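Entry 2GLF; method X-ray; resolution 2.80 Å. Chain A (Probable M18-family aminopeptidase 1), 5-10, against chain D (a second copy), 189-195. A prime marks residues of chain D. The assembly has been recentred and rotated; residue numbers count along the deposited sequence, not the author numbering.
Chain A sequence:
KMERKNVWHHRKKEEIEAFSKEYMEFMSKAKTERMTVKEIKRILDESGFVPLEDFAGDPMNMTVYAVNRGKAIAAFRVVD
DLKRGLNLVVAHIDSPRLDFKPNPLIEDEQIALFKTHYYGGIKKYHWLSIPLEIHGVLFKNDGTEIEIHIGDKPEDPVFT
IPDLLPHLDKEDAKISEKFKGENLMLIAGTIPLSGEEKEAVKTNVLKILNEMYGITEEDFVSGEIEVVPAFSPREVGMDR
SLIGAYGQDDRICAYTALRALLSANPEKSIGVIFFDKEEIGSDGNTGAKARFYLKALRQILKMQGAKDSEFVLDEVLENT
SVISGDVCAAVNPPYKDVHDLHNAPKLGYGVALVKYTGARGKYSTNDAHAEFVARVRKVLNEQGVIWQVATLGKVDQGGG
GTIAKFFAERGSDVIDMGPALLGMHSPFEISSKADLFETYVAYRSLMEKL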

# COMPACT_ATOMS: atom_id res chain seq x y z
N LYS A 5 -35.11 -23.16 29.24
CA LYS A 5 -36.55 -23.20 29.05
C LYS A 5 -37.04 -21.95 28.34
O LYS A 5 -36.41 -20.90 28.43
CB LYS A 5 -37.29 -23.30 30.38
CG LYS A 5 -36.97 -24.51 31.22
CD LYS A 5 -37.85 -24.53 32.46
CE LYS A 5 -37.49 -25.69 33.37
NZ LYS A 5 -37.53 -26.98 32.63
N ASN A 6 -38.17 -22.07 27.64
CA ASN A 6 -38.74 -20.92 26.95
C ASN A 6 -39.88 -20.36 27.79
O ASN A 6 -40.87 -21.05 28.07
CB ASN A 6 -39.26 -21.31 25.56
CG ASN A 6 -39.67 -20.10 24.74
OD1 ASN A 6 -40.69 -19.47 25.00
ND2 ASN A 6 -38.86 -19.76 23.73
N VAL A 7 -39.75 -19.10 28.17
CA VAL A 7 -40.76 -18.45 28.98
C VAL A 7 -42.19 -18.64 28.45
O VAL A 7 -43.10 -18.88 29.23
CB VAL A 7 -40.46 -16.95 29.13
CG1 VAL A 7 -41.58 -16.25 29.87
CG2 VAL A 7 -39.15 -16.78 29.88
N TRP A 8 -42.38 -18.55 27.13
CA TRP A 8 -43.71 -18.72 26.56
C TRP A 8 -44.38 -20.04 26.93
O TRP A 8 -45.60 -20.15 26.92
CB TRP A 8 -43.68 -18.58 25.03
CG TRP A 8 -43.32 -17.20 24.55
CD1 TRP A 8 -42.10 -16.80 24.08
CD2 TRP A 8 -44.16 -16.04 24.56
NE1 TRP A 8 -42.13 -15.45 23.80
CE2 TRP A 8 -43.38 -14.96 24.08
CE3 TRP A 8 -45.49 -15.81 24.92
CZ2 TRP A 8 -43.89 -13.66 23.95
CZ3 TRP A 8 -46.00 -14.52 24.80
CH2 TRP A 8 -45.20 -13.46 24.32
N HIS A 9 -43.57 -21.05 27.27
CA HIS A 9 -44.10 -22.35 27.64
C HIS A 9 -44.25 -22.52 29.15
O HIS A 9 -44.57 -23.61 29.63
CB HIS A 9 -43.19 -23.46 27.11
CG HIS A 9 -43.20 -23.59 25.62
ND1 HIS A 9 -42.34 -24.42 24.95
CD2 HIS A 9 -43.99 -23.02 24.68
CE1 HIS A 9 -42.59 -24.35 23.65
NE2 HIS A 9 -43.58 -23.51 23.47
N HIS A 10 -44.03 -21.45 29.91
CA HIS A 10 -44.14 -21.53 31.36
C HIS A 10 -44.78 -20.31 32.03
O HIS A 10 -44.83 -20.26 33.26
CB HIS A 10 -42.76 -21.74 31.99
CG HIS A 10 -42.04 -22.96 31.51
ND1 HIS A 10 -42.55 -24.23 31.64
CD2 HIS A 10 -40.83 -23.10 30.91
CE1 HIS A 10 -41.69 -25.10 31.15
NE2 HIS A 10 -40.64 -24.44 30.70
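Chain D (189-195) GTIPLSG

Two segments without regular secondary structure can still fit together closely when a tight turn on one side presents some of its side chains to an extended segment of backbone on the other, and this contact between two copies of an aminopeptidase is a compact example. Chain D runs through Ile191′, Pro192′ and Leu193′ with extended backbone angles, while chain A turns after Asn6. The register does not run steadily in either sense: Trp8 CA is nearest Ile191′ CA at 7.0 Å, Asn6 CA nearest Pro192′ CA at 8.1 Å, and His9 CA nearest Ser194′ CA at 7.4 Å.

Lys5 stays out of reach. Asn6 organises the turn: its OD1 accepts a hydrogen bond from Trp8 N at 2.9 Å, and its backbone O accepts another from His9 N at 2.8 Å. The amide nitrogen of that side chain meets chain D, Asn6 ND2 lying 3.2 Å from Pro192′ CD. Val7 makes no contact, but its O receives His10 N at 2.8 Å, continuing the bend.

Trp8 points toward chain D and offers a ring face to Ile191′. Ile191′ CG1 stands 3.3 Å from the centroid of the Trp8 five-membered ring, almost on the ring normal, and Ile191′ CD1 comes within 3.4 Å of Trp8 CE2. Although the CA-to-CB bond of Ile191′ points sideways, the end of its side chain comes nearer. Trp8 NE1 donates to a water O at 2.8 Å, and that water O donates to Thr190′ OG1 at 3.1 Å.

His9 reaches further along chain D. His9 NE2 donates a hydrogen bond to Pro192′ O at 3.0 Å, near the ring plane, while Ser194′ CB lies over one face, 4.0 Å from the centroid of the His9 ring. Leu193′ points away between these two partners. His10, like Gly195′, takes no part.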

# COMPACT_ATOMS: atom_id res chain seq x y z
N GLY D 189 -40.80 -14.41 13.96
CA GLY D 189 -41.39 -15.18 15.04
C GLY D 189 -40.85 -15.24 16.46
O GLY D 189 -41.42 -14.64 17.37
N THR D 190 -39.78 -16.01 16.67
CA THR D 190 -39.16 -16.21 17.99
C THR D 190 -39.90 -17.12 18.98
O THR D 190 -39.26 -17.71 19.86
CB THR D 190 -38.83 -14.88 18.76
OG1 THR D 190 -39.92 -14.54 19.63
CG2 THR D 190 -38.57 -13.74 17.80
N ILE D 191 -41.22 -17.24 18.86
CA ILE D 191 -41.98 -18.12 19.77
C ILE D 191 -42.06 -19.54 19.22
O ILE D 191 -42.71 -19.77 18.20
CB ILE D 191 -43.43 -17.66 20.00
CG1 ILE D 191 -43.48 -16.49 20.98
CG2 ILE D 191 -44.25 -18.81 20.56
CD1 ILE D 191 -44.89 -16.01 21.28
N PRO D 192 -41.43 -20.52 19.90
CA PRO D 192 -41.47 -21.91 19.43
C PRO D 192 -42.82 -22.56 19.66
O PRO D 192 -43.45 -22.34 20.69
CB PRO D 192 -40.37 -22.57 20.24
CG PRO D 192 -40.47 -21.86 21.55
CD PRO D 192 -40.63 -20.41 21.13
N LEU D 193 -43.27 -23.36 18.70
CA LEU D 193 -44.55 -24.06 18.79
C LEU D 193 -44.32 -25.38 19.53
O LEU D 193 -43.67 -26.30 19.01
CB LEU D 193 -45.09 -24.30 17.37
CG LEU D 193 -46.42 -25.01 17.08
CD1 LEU D 193 -46.20 -26.50 16.96
CD2 LEU D 193 -47.45 -24.67 18.15
N SER D 194 -44.84 -25.46 20.75
CA SER D 194 -44.68 -26.64 21.60
C SER D 194 -45.00 -27.96 20.91
O SER D 194 -46.08 -28.13 20.34
CB SER D 194 -45.55 -26.50 22.85
OG SER D 194 -45.40 -27.63 23.69
N GLY D 195 -44.05 -28.90 20.96
CA GLY D 195 -44.26 -30.19 20.34
C GLY D 195 -43.45 -30.46 19.09
O GLY D 195 -43.18 -31.62 18.76
O HOH W 1 -39.62 -14.88 22.70